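Local coordinates for putative sugar binding protein (Geobacillus stearothermophilus, PDB 6GT9) that binds galactose between its two lobes and probably serves as the sugar-recognising component of a sensing system for galactan use, at residues A[195-200]-A[224-229]; A[158-163]-A[218-223]; A[242-247]-A[261-266]; A[42-47]-A[265-270]. One frame throughout, in Å; residues are numbered along the deposited sequence.

Contact 1 of 4, residues A[195-200]-A[224-229]; sequences ITRVQA and DAIGVA. With GAL (beta-D-galactopyranose), chain E; SO4 (sulfate ion), chain F.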
# COMPACT_ATOMS: atom_id res chain seq x y z
N ILE A 195 -7.72 2.72 -6.23
CA ILE A 195 -7.35 3.45 -5.01
C ILE A 195 -8.06 4.79 -4.84
O ILE A 195 -7.49 5.73 -4.29
CB ILE A 195 -5.82 3.62 -4.92
CG1 ILE A 195 -5.25 4.52 -6.01
CG2 ILE A 195 -5.11 2.27 -4.92
CD1 ILE A 195 -3.80 4.88 -5.72
N THR A 196 -9.34 4.87 -5.21
CA THR A 196 -10.13 6.04 -4.88
C THR A 196 -11.28 5.63 -3.97
O THR A 196 -11.74 4.49 -4.02
CB THR A 196 -10.68 6.75 -6.13
OG1 THR A 196 -11.78 6.01 -6.67
CG2 THR A 196 -9.58 6.91 -7.20
N ARG A 197 -11.72 6.57 -3.13
CA ARG A 197 -12.89 6.29 -2.29
C ARG A 197 -14.12 6.02 -3.14
O ARG A 197 -14.95 5.17 -2.80
CB ARG A 197 -13.18 7.47 -1.36
CG ARG A 197 -12.16 7.71 -0.28
CD ARG A 197 -12.55 8.94 0.49
NE ARG A 197 -11.45 9.43 1.32
CZ ARG A 197 -10.38 10.07 0.84
NH1 ARG A 197 -10.26 10.30 -0.47
NH2 ARG A 197 -9.44 10.49 1.66
N VAL A 198 -14.24 6.73 -4.26
CA VAL A 198 -15.50 6.71 -4.99
C VAL A 198 -15.67 5.40 -5.75
O VAL A 198 -16.77 4.84 -5.81
CB VAL A 198 -15.61 7.93 -5.91
CG1 VAL A 198 -16.72 7.74 -6.94
CG2 VAL A 198 -15.90 9.16 -5.07
N GLN A 199 -14.58 4.87 -6.32
CA GLN A 199 -14.73 3.58 -6.99
C GLN A 199 -14.88 2.44 -5.99
O GLN A 199 -15.60 1.48 -6.26
CB GLN A 199 -13.57 3.33 -7.94
CG GLN A 199 -13.82 3.79 -9.36
CD GLN A 199 -12.79 3.27 -10.33
OE1 GLN A 199 -12.70 2.06 -10.58
NE2 GLN A 199 -11.98 4.17 -10.88
N ALA A 200 -14.22 2.54 -4.83
CA ALA A 200 -14.44 1.53 -3.80
C ALA A 200 -15.91 1.46 -3.41
O ALA A 200 -16.50 0.38 -3.34
CB ALA A 200 -13.57 1.82 -2.57
N ASP A 224 -10.10 1.68 0.61
CA ASP A 224 -11.12 0.71 0.22
C ASP A 224 -12.18 0.55 1.30
O ASP A 224 -13.39 0.63 1.01
CB ASP A 224 -10.46 -0.63 -0.08
CG ASP A 224 -9.56 -0.57 -1.28
OD1 ASP A 224 -9.87 0.21 -2.20
OD2 ASP A 224 -8.56 -1.31 -1.31
N ALA A 225 -11.76 0.30 2.54
CA ALA A 225 -12.74 0.06 3.60
C ALA A 225 -13.54 1.32 3.91
O ALA A 225 -14.68 1.25 4.37
CB ALA A 225 -12.03 -0.46 4.85
N ILE A 226 -12.95 2.49 3.65
CA ILE A 226 -13.71 3.73 3.76
C ILE A 226 -14.83 3.76 2.73
O ILE A 226 -15.97 4.12 3.04
CB ILE A 226 -12.76 4.94 3.61
CG1 ILE A 226 -11.85 5.03 4.83
CG2 ILE A 226 -13.56 6.23 3.39
CD1 ILE A 226 -10.61 5.89 4.59
N GLY A 227 -14.53 3.36 1.48
CA GLY A 227 -15.57 3.29 0.47
C GLY A 227 -16.66 2.29 0.83
O GLY A 227 -17.85 2.57 0.68
N VAL A 228 -16.26 1.13 1.34
CA VAL A 228 -17.25 0.12 1.72
C VAL A 228 -18.10 0.61 2.88
O VAL A 228 -19.33 0.46 2.87
CB VAL A 228 -16.54 -1.20 2.08
CG1 VAL A 228 -17.58 -2.24 2.54
CG2 VAL A 228 -15.75 -1.69 0.90
N ALA A 229 -17.48 1.22 3.89
CA ALA A 229 -18.22 1.63 5.07
C ALA A 229 -19.28 2.66 4.73
O ALA A 229 -20.39 2.63 5.28
CB ALA A 229 -17.27 2.18 6.13
C1 GAL E . -1.94 1.50 0.73
C2 GAL E . -0.77 1.09 -0.14
C3 GAL E . -0.27 2.26 -1.00
C4 GAL E . -1.41 2.82 -1.83
C5 GAL E . -2.61 3.15 -0.95
C6 GAL E . -3.85 3.54 -1.75
O1 GAL E . -2.38 0.40 1.49
O2 GAL E . 0.33 0.64 0.66
O3 GAL E . 0.68 1.80 -1.92
O4 GAL E . -1.81 1.88 -2.84
O5 GAL E . -3.01 2.01 -0.09
O6 GAL E . -4.80 4.18 -0.93
S SO4 F . -11.63 9.92 -3.92
O1 SO4 F . -10.99 10.85 -4.86
O2 SO4 F . -10.62 9.07 -3.28
O3 SO4 F . -12.60 9.09 -4.64
O4 SO4 F . -12.31 10.64 -2.84
O HOH W 1 -9.68 2.98 -2.60
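A200 and G227 bring the first turns of helices 197-210 and 224-235 together at their closest, the methyl CB of A200 lying 3.9 Å from G227 CA. A side chain on G227 would run into that methyl and into the carbonyl oxygen of R197, which itself sits 3.8 Å from G227 CA; the lack of one lets the two backbones meet. The same A200 methyl also rests on the carbonyl oxygen of D224, 3.8 Å from CB. D224 turns its carboxylate back toward the other helix, and a water bridges D224 OD1 (2.8 Å) and, weakly, T196 O. D224 is held further by S221 and S193. The looser side belongs to R197. Its chain, extended from CG to NE, runs alongside I226 with CD 4.1 Å from I226 CG2, and its guanidinium goes on to salt bridges with D43 and E251. A sulfate, probably from the crystallisation liquor, sits in the plane of the guanidinium at its edge; R197 N gives it a nearly straight bond (2.7 Å to O2, 168°) and V198 N a second. T196 N-caps this helix, OG1 accepting from Q199 N at 3.0 Å. Just before the cap, I195 lays CG2 3.6 Å from galactose C6. Two adjoining helices of one Rossmann-like lobe, with their N-terminal ends turned to the sugar cleft, are the arrangement of periplasmic binding proteins.

Contact 2 of 4, residues A[158-163]-A[218-223]; sequences IITGSL and YGTSAL. With GAL (beta-D-galactopyranose), chain E.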
# COMPACT_ATOMS: atom_id res chain seq x y z
N ILE A 158 -14.05 -8.89 -1.84
CA ILE A 158 -12.75 -8.24 -1.75
C ILE A 158 -12.76 -7.03 -2.65
O ILE A 158 -13.16 -7.12 -3.82
CB ILE A 158 -11.60 -9.18 -2.16
CG1 ILE A 158 -11.51 -10.36 -1.20
CG2 ILE A 158 -10.26 -8.40 -2.22
CD1 ILE A 158 -10.39 -11.35 -1.53
N ILE A 159 -12.35 -5.89 -2.12
CA ILE A 159 -12.03 -4.72 -2.92
C ILE A 159 -10.52 -4.50 -2.83
O ILE A 159 -9.96 -4.43 -1.73
CB ILE A 159 -12.85 -3.51 -2.47
CG1 ILE A 159 -14.34 -3.88 -2.62
CG2 ILE A 159 -12.50 -2.28 -3.27
CD1 ILE A 159 -15.28 -2.78 -2.37
N THR A 160 -9.87 -4.45 -3.99
CA THR A 160 -8.42 -4.34 -4.06
C THR A 160 -8.06 -3.14 -4.92
O THR A 160 -8.83 -2.73 -5.79
CB THR A 160 -7.81 -5.65 -4.61
OG1 THR A 160 -6.38 -5.64 -4.46
CG2 THR A 160 -8.16 -5.87 -6.07
N GLY A 161 -6.89 -2.55 -4.66
CA GLY A 161 -6.49 -1.37 -5.41
C GLY A 161 -6.41 -1.62 -6.91
O GLY A 161 -6.85 -0.78 -7.71
N SER A 162 -5.86 -2.76 -7.31
CA SER A 162 -5.80 -3.18 -8.70
C SER A 162 -5.39 -4.64 -8.73
O SER A 162 -4.80 -5.15 -7.78
CB SER A 162 -4.81 -2.32 -9.52
OG SER A 162 -3.48 -2.46 -9.05
N LEU A 163 -5.68 -5.30 -9.85
CA LEU A 163 -5.34 -6.71 -10.02
C LEU A 163 -3.91 -6.92 -10.51
O LEU A 163 -3.44 -8.06 -10.52
CB LEU A 163 -6.30 -7.37 -11.00
CG LEU A 163 -7.75 -7.38 -10.54
CD1 LEU A 163 -8.67 -7.88 -11.64
CD2 LEU A 163 -7.88 -8.23 -9.28
N TYR A 218 -13.29 -7.26 2.56
CA TYR A 218 -11.86 -7.13 2.79
C TYR A 218 -11.32 -6.12 1.79
O TYR A 218 -11.38 -6.36 0.59
CB TYR A 218 -11.16 -8.48 2.62
CG TYR A 218 -9.64 -8.45 2.55
CD1 TYR A 218 -8.89 -7.68 3.43
CD2 TYR A 218 -8.96 -9.27 1.66
CE1 TYR A 218 -7.50 -7.68 3.40
CE2 TYR A 218 -7.57 -9.28 1.61
CZ TYR A 218 -6.85 -8.50 2.49
OH TYR A 218 -5.47 -8.53 2.45
N GLY A 219 -10.81 -4.99 2.29
CA GLY A 219 -10.18 -3.98 1.44
C GLY A 219 -8.67 -4.05 1.60
O GLY A 219 -8.17 -4.23 2.72
N THR A 220 -7.94 -3.93 0.49
CA THR A 220 -6.50 -4.17 0.54
C THR A 220 -5.67 -2.92 0.34
O THR A 220 -4.44 -3.02 0.28
CB THR A 220 -6.09 -5.22 -0.50
OG1 THR A 220 -6.27 -4.71 -1.83
CG2 THR A 220 -6.92 -6.49 -0.33
N SER A 221 -6.28 -1.74 0.24
CA SER A 221 -5.54 -0.50 0.14
C SER A 221 -6.25 0.55 0.98
O SER A 221 -7.35 0.33 1.48
CB SER A 221 -5.36 -0.06 -1.33
OG SER A 221 -6.59 0.33 -1.92
N ALA A 222 -5.62 1.73 1.11
CA ALA A 222 -5.90 2.60 2.25
C ALA A 222 -7.30 3.20 2.25
O ALA A 222 -7.79 3.57 3.32
CB ALA A 222 -4.87 3.73 2.30
N LEU A 223 -7.96 3.31 1.09
CA LEU A 223 -9.27 3.95 1.01
C LEU A 223 -10.40 2.96 0.77
O LEU A 223 -11.57 3.37 0.74
CB LEU A 223 -9.25 5.01 -0.11
CG LEU A 223 -8.16 6.07 0.07
CD1 LEU A 223 -8.01 6.95 -1.16
CD2 LEU A 223 -8.43 6.91 1.32
C1 GAL E . -1.94 1.50 0.73
C2 GAL E . -0.77 1.09 -0.14
C3 GAL E . -0.27 2.26 -1.00
C4 GAL E . -1.41 2.82 -1.83
C5 GAL E . -2.61 3.15 -0.95
C6 GAL E . -3.85 3.54 -1.75
O1 GAL E . -2.38 0.40 1.49
O2 GAL E . 0.33 0.64 0.66
O3 GAL E . 0.68 1.80 -1.92
O4 GAL E . -1.81 1.88 -2.84
O5 GAL E . -3.01 2.01 -0.09
O6 GAL E . -4.80 4.18 -0.93
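The ring of Y218 has the methyl CG2 of T220, just past the end of its own strand, over one face, offset toward the rim, while I158 CG1 meets the ring edge near its plane, 4.0 Å from CD2. F175 stacks on the ring, and the Y218 hydroxyl bonds to the carbonyl oxygen of R171. I158 and Y218 lie side by side, pointing the same way from paired positions of parallel strands 154-160 and 216-219. An alanine in place of I158 would probably leave a gap at the Y218 ring edge, where CG1 and CD1 had packed. Two backbone bonds join the strands: I159 N to Y218 O at 2.9 Å and T220 N to I159 O at 3.0 Å. Beyond them the hydroxyls of T160 and T220 come within 2.8 Å; T160 OG1, anti to its backbone N (chi1 -170°), also bonds weakly to Q168 OE1, to which T220 OG1 is hydrogen-bonded. Farther on, A222 N donates to galactose O5 at 2.9 Å and, weakly, to O6. Apolar groups thus pack within the sheet; at the strands' C-terminal ends hydroxyls gather on one amide oxygen, and a backbone N-H two residues on meets the galactose ring oxygen.

Contact 3 of 4, residues A[242-247]-A[261-266]; sequences YIIGFD and IAATVV. With GAL (beta-D-galactopyranose), chain E.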
# COMPACT_ATOMS: atom_id res chain seq x y z
N TYR A 242 -19.25 -7.39 8.21
CA TYR A 242 -17.89 -7.37 8.72
C TYR A 242 -16.97 -6.70 7.71
O TYR A 242 -16.94 -7.09 6.54
CB TYR A 242 -17.41 -8.79 9.03
CG TYR A 242 -15.99 -8.88 9.56
CD1 TYR A 242 -15.73 -8.80 10.93
CD2 TYR A 242 -14.91 -9.05 8.70
CE1 TYR A 242 -14.42 -8.88 11.42
CE2 TYR A 242 -13.60 -9.13 9.18
CZ TYR A 242 -13.36 -9.05 10.54
OH TYR A 242 -12.07 -9.14 11.02
N ILE A 243 -16.22 -5.70 8.14
CA ILE A 243 -15.29 -4.99 7.26
C ILE A 243 -13.90 -5.05 7.88
O ILE A 243 -13.69 -4.57 9.00
CB ILE A 243 -15.69 -3.53 7.04
CG1 ILE A 243 -17.10 -3.43 6.49
CG2 ILE A 243 -14.72 -2.86 6.07
CD1 ILE A 243 -17.58 -2.00 6.33
N ILE A 244 -12.94 -5.60 7.13
CA ILE A 244 -11.53 -5.46 7.49
C ILE A 244 -10.83 -4.74 6.33
O ILE A 244 -10.98 -5.13 5.17
CB ILE A 244 -10.86 -6.81 7.83
CG1 ILE A 244 -9.38 -6.60 8.22
CG2 ILE A 244 -11.03 -7.81 6.71
CD1 ILE A 244 -8.72 -7.76 8.97
N GLY A 245 -10.14 -3.66 6.65
CA GLY A 245 -9.44 -2.88 5.63
C GLY A 245 -7.97 -2.70 5.92
O GLY A 245 -7.42 -3.38 6.80
N PHE A 246 -7.31 -1.80 5.19
CA PHE A 246 -5.89 -1.51 5.35
C PHE A 246 -5.68 -0.08 5.81
O PHE A 246 -6.45 0.83 5.48
CB PHE A 246 -5.12 -1.73 4.03
CG PHE A 246 -4.30 -3.00 4.02
CD1 PHE A 246 -4.92 -4.24 3.90
CD2 PHE A 246 -2.93 -2.95 4.17
CE1 PHE A 246 -4.18 -5.40 3.89
CE2 PHE A 246 -2.17 -4.12 4.18
CZ PHE A 246 -2.81 -5.35 4.04
N ASP A 247 -4.62 0.10 6.60
CA ASP A 247 -4.07 1.38 7.03
C ASP A 247 -4.95 2.11 8.02
O ASP A 247 -6.03 1.62 8.39
CB ASP A 247 -3.77 2.27 5.81
CG ASP A 247 -2.89 1.56 4.81
OD1 ASP A 247 -1.76 1.17 5.17
OD2 ASP A 247 -3.35 1.34 3.69
N ILE A 261 -16.39 -0.30 10.70
CA ILE A 261 -15.24 -1.14 10.37
C ILE A 261 -14.86 -1.95 11.60
O ILE A 261 -14.85 -1.43 12.72
CB ILE A 261 -14.06 -0.28 9.86
CG1 ILE A 261 -14.46 0.37 8.53
CG2 ILE A 261 -12.80 -1.11 9.72
CD1 ILE A 261 -13.38 1.25 7.91
N ALA A 262 -14.57 -3.23 11.40
CA ALA A 262 -14.21 -4.12 12.50
C ALA A 262 -12.71 -4.19 12.76
O ALA A 262 -12.29 -4.41 13.91
CB ALA A 262 -14.73 -5.53 12.23
N ALA A 263 -11.89 -4.04 11.73
CA ALA A 263 -10.46 -4.24 11.92
C ALA A 263 -9.73 -3.55 10.78
O ALA A 263 -10.31 -3.25 9.74
CB ALA A 263 -10.09 -5.72 11.95
N THR A 264 -8.43 -3.33 10.97
CA THR A 264 -7.64 -2.81 9.87
C THR A 264 -6.18 -3.17 10.06
O THR A 264 -5.70 -3.34 11.18
CB THR A 264 -7.85 -1.29 9.70
OG1 THR A 264 -7.38 -0.90 8.40
CG2 THR A 264 -7.11 -0.49 10.76
N VAL A 265 -5.48 -3.33 8.93
CA VAL A 265 -4.08 -3.74 8.93
C VAL A 265 -3.19 -2.50 9.00
O VAL A 265 -3.29 -1.60 8.15
CB VAL A 265 -3.75 -4.59 7.69
CG1 VAL A 265 -2.30 -5.06 7.75
CG2 VAL A 265 -4.71 -5.78 7.62
N VAL A 266 -2.30 -2.47 9.99
CA VAL A 266 -1.45 -1.31 10.20
C VAL A 266 -0.26 -1.37 9.25
O VAL A 266 0.31 -2.43 9.01
CB VAL A 266 -0.98 -1.23 11.66
CG1 VAL A 266 -0.07 -0.03 11.87
CG2 VAL A 266 -2.18 -1.17 12.60
C1 GAL E . -1.94 1.50 0.73
C2 GAL E . -0.77 1.09 -0.14
C3 GAL E . -0.27 2.26 -1.00
C4 GAL E . -1.41 2.82 -1.83
C5 GAL E . -2.61 3.15 -0.95
C6 GAL E . -3.85 3.54 -1.75
O1 GAL E . -2.38 0.40 1.49
O2 GAL E . 0.33 0.64 0.66
O3 GAL E . 0.68 1.80 -1.92
O4 GAL E . -1.81 1.88 -2.84
O5 GAL E . -3.01 2.01 -0.09
O6 GAL E . -4.80 4.18 -0.93
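F246 and V265 lie side by side, pointing the same way from neighbouring parallel strands, and V265 sits squarely on the phenylalanine ring: its CB is 3.7 Å from the ring centroid, 4° off the normal, a CH-pi contact. CG1 of V265 reaches toward CE2 and CZ, CG2 toward CE1. An alanine at F246 would probably leave CB and the methyls of V265 without the ring they rest on and open a gap beside helix 135-149. On the same face of the sheet I244 sets CD1 3.9 Å from A263 CB. The strands belong to a beta-alpha-beta unit in a Rossmann-like lobe, strand 242-246 leading through helix 250-258 to strand 263-266. Their backbone bonds alternate, G245 N giving to A263 O, V265 N to G245 O, and D247 N to V265 O at 2.7 Å. At the start, I243 O takes the N-H of A262 and, weakly, that of A263. There the side chains of I243 and I261 cross obliquely, CG2 of the former 4.1 Å from CG1 of the latter, and Y242 brings CE1 to 3.5 Å from A262 CB. On the face opposite F246, T264 has OG1 anti to its backbone N (chi1 -164°); it donates to D247 O at 2.9 Å, in the carbonyl plane on a lone pair. From here D247 sends OD2 to accept from galactose O1 at 2.6 Å.

Contact 4 of 4, residues A[42-47]-A[265-270]; sequences NDYWRL and VVQEPY. With GAL (beta-D-galactopyranose), chain E.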
# COMPACT_ATOMS: atom_id res chain seq x y z
N ASN A 42 -2.55 11.04 -3.23
CA ASN A 42 -3.15 9.99 -2.40
C ASN A 42 -2.75 10.21 -0.94
O ASN A 42 -1.58 10.43 -0.64
CB ASN A 42 -2.69 8.62 -2.88
CG ASN A 42 -3.11 7.50 -1.92
OD1 ASN A 42 -2.37 7.12 -1.03
ND2 ASN A 42 -4.31 6.98 -2.10
N ASP A 43 -3.73 10.11 -0.03
CA ASP A 43 -3.48 10.47 1.37
C ASP A 43 -2.39 9.62 2.01
O ASP A 43 -1.62 10.10 2.85
CB ASP A 43 -4.76 10.36 2.19
CG ASP A 43 -5.76 11.46 1.86
OD1 ASP A 43 -5.39 12.36 1.06
OD2 ASP A 43 -6.88 11.43 2.40
N TYR A 44 -2.35 8.33 1.68
CA TYR A 44 -1.33 7.47 2.27
C TYR A 44 0.06 7.87 1.77
O TYR A 44 1.01 7.97 2.56
CB TYR A 44 -1.66 6.00 1.95
CG TYR A 44 -0.55 4.99 2.27
CD1 TYR A 44 0.48 4.76 1.38
CD2 TYR A 44 -0.57 4.25 3.46
CE1 TYR A 44 1.49 3.85 1.66
CE2 TYR A 44 0.42 3.33 3.74
CZ TYR A 44 1.45 3.13 2.84
OH TYR A 44 2.46 2.22 3.08
N TRP A 45 0.19 8.11 0.47
CA TRP A 45 1.48 8.49 -0.09
C TRP A 45 1.96 9.86 0.38
O TRP A 45 3.17 10.11 0.44
CB TRP A 45 1.42 8.41 -1.62
CG TRP A 45 1.70 7.02 -2.01
CD1 TRP A 45 0.81 6.06 -2.33
CD2 TRP A 45 2.98 6.39 -1.98
NE1 TRP A 45 1.45 4.87 -2.56
CE2 TRP A 45 2.79 5.04 -2.34
CE3 TRP A 45 4.28 6.85 -1.71
CZ2 TRP A 45 3.85 4.14 -2.43
CZ3 TRP A 45 5.33 5.95 -1.81
CH2 TRP A 45 5.10 4.61 -2.18
N ARG A 46 1.04 10.75 0.75
CA ARG A 46 1.48 12.01 1.34
C ARG A 46 2.07 11.79 2.74
O ARG A 46 2.94 12.56 3.17
CB ARG A 46 0.32 13.01 1.39
CG ARG A 46 -0.08 13.60 0.03
CD ARG A 46 0.95 14.60 -0.51
NE ARG A 46 0.45 15.34 -1.67
CZ ARG A 46 1.18 16.12 -2.46
NH1 ARG A 46 2.48 16.28 -2.23
NH2 ARG A 46 0.62 16.76 -3.49
N LEU A 47 1.61 10.76 3.45
CA LEU A 47 2.25 10.40 4.71
C LEU A 47 3.65 9.87 4.49
O LEU A 47 4.58 10.20 5.24
CB LEU A 47 1.41 9.36 5.46
CG LEU A 47 0.18 9.85 6.21
CD1 LEU A 47 -0.47 8.69 6.98
CD2 LEU A 47 0.56 10.98 7.15
N VAL A 265 -5.48 -3.33 8.93
CA VAL A 265 -4.08 -3.74 8.93
C VAL A 265 -3.19 -2.50 9.00
O VAL A 265 -3.29 -1.60 8.15
CB VAL A 265 -3.75 -4.59 7.69
CG1 VAL A 265 -2.30 -5.06 7.75
CG2 VAL A 265 -4.71 -5.78 7.62
N VAL A 266 -2.30 -2.47 9.99
CA VAL A 266 -1.45 -1.31 10.20
C VAL A 266 -0.26 -1.37 9.25
O VAL A 266 0.31 -2.43 9.01
CB VAL A 266 -0.98 -1.23 11.66
CG1 VAL A 266 -0.07 -0.03 11.87
CG2 VAL A 266 -2.18 -1.17 12.60
N GLN A 267 0.10 -0.22 8.69
CA GLN A 267 1.40 -0.06 8.04
C GLN A 267 2.10 1.13 8.66
O GLN A 267 1.53 1.86 9.46
CB GLN A 267 1.26 0.12 6.52
CG GLN A 267 0.66 -1.05 5.74
CD GLN A 267 0.85 -0.89 4.25
OE1 GLN A 267 1.81 -1.40 3.67
NE2 GLN A 267 -0.06 -0.15 3.61
N GLU A 268 3.35 1.36 8.26
CA GLU A 268 4.14 2.48 8.78
C GLU A 268 4.61 3.35 7.62
O GLU A 268 5.81 3.36 7.30
CB GLU A 268 5.33 1.98 9.60
CG GLU A 268 4.97 1.03 10.74
CD GLU A 268 4.08 1.65 11.81
OE1 GLU A 268 3.91 2.90 11.83
OE2 GLU A 268 3.55 0.88 12.65
N PRO A 269 3.70 4.09 6.98
CA PRO A 269 4.12 4.89 5.81
C PRO A 269 5.18 5.93 6.11
O PRO A 269 6.14 6.07 5.34
CB PRO A 269 2.80 5.54 5.33
CG PRO A 269 1.81 5.35 6.48
CD PRO A 269 2.24 4.11 7.16
N TYR A 270 5.02 6.70 7.20
CA TYR A 270 6.02 7.70 7.54
C TYR A 270 7.39 7.06 7.71
O TYR A 270 8.40 7.58 7.22
CB TYR A 270 5.62 8.43 8.82
CG TYR A 270 6.58 9.51 9.29
CD1 TYR A 270 7.76 9.18 9.96
CD2 TYR A 270 6.29 10.85 9.10
CE1 TYR A 270 8.63 10.16 10.39
CE2 TYR A 270 7.15 11.84 9.54
CZ TYR A 270 8.31 11.48 10.18
OH TYR A 270 9.17 12.47 10.61
C1 GAL E . -1.94 1.50 0.73
C2 GAL E . -0.77 1.09 -0.14
C3 GAL E . -0.27 2.26 -1.00
C4 GAL E . -1.41 2.82 -1.83
C5 GAL E . -2.61 3.15 -0.95
C6 GAL E . -3.85 3.54 -1.75
O1 GAL E . -2.38 0.40 1.49
O2 GAL E . 0.33 0.64 0.66
O3 GAL E . 0.68 1.80 -1.92
O4 GAL E . -1.81 1.88 -2.84
O5 GAL E . -3.01 2.01 -0.09
O6 GAL E . -4.80 4.18 -0.93
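Y44 is held between sugar and protein: galactose C1 lies over the centre of one ring face, 3.9 Å above the plane, and P269 CB packs on the opposite face, offset toward the rim and 3.6 Å from CE2. The proline contact is a CH-pi one, with CB 25° off the ring normal. Q267 crosses the tyrosine at about a right angle, its amide plane only 18° from the ring plane, and brings NE2 to 3.5 Å from Y44 OH. That amide gives galactose O2 a nearly straight bond, 3.1 Å at 172°. From the other segment N42 ND2 donates to O6, and W45 stands with NE1 3.2 Å from O3, its ring also having CD1 of Y44 over one face. The second shell fixes these groups. N42 is the N-cap of helix 43-59, OD1 accepting from W45 N on a lone pair and weakly from Y44 N, so one side chain both caps the helix and touches the sugar. The Y44 hydroxyl bonds weakly to D119. Q267 is gripped at both amide atoms, OE1 being bonded to T133 while NE2 has its second partner in D247. Farther out, L47 lies alongside P269, CB to CB 4.1 Å, and L47 O approaches Y270 CA where the two helices meet. The chemistry is that of many sugar sites: an aromatic face takes the carbon side of the pyranose, while planar amides, each held by other bonds, reach its hydroxyls, so the amides probably meet the sugar already oriented.

In the fold
Contacts 2 and 3 are buried strand pairings of one sheet, joined through neighbouring strands 216-219 and 242-246 by a probable G219 N to I244 O bond; contact 1 lies over one face of that sheet, with V228 and A225 packed on I159 and I243. Backbone hydrogen bonds hold contacts 2 and 3, close helix packing and a bridging water contact 1. Contact 4 differs: only partly buried, it joins parts distant in sequence by an aromatic-proline contact. It shares V265 and V266 with contact 3, where D247 and Q267 are linked, and meets contact 1 through the R197-D43 salt bridge. All four reach the galactose.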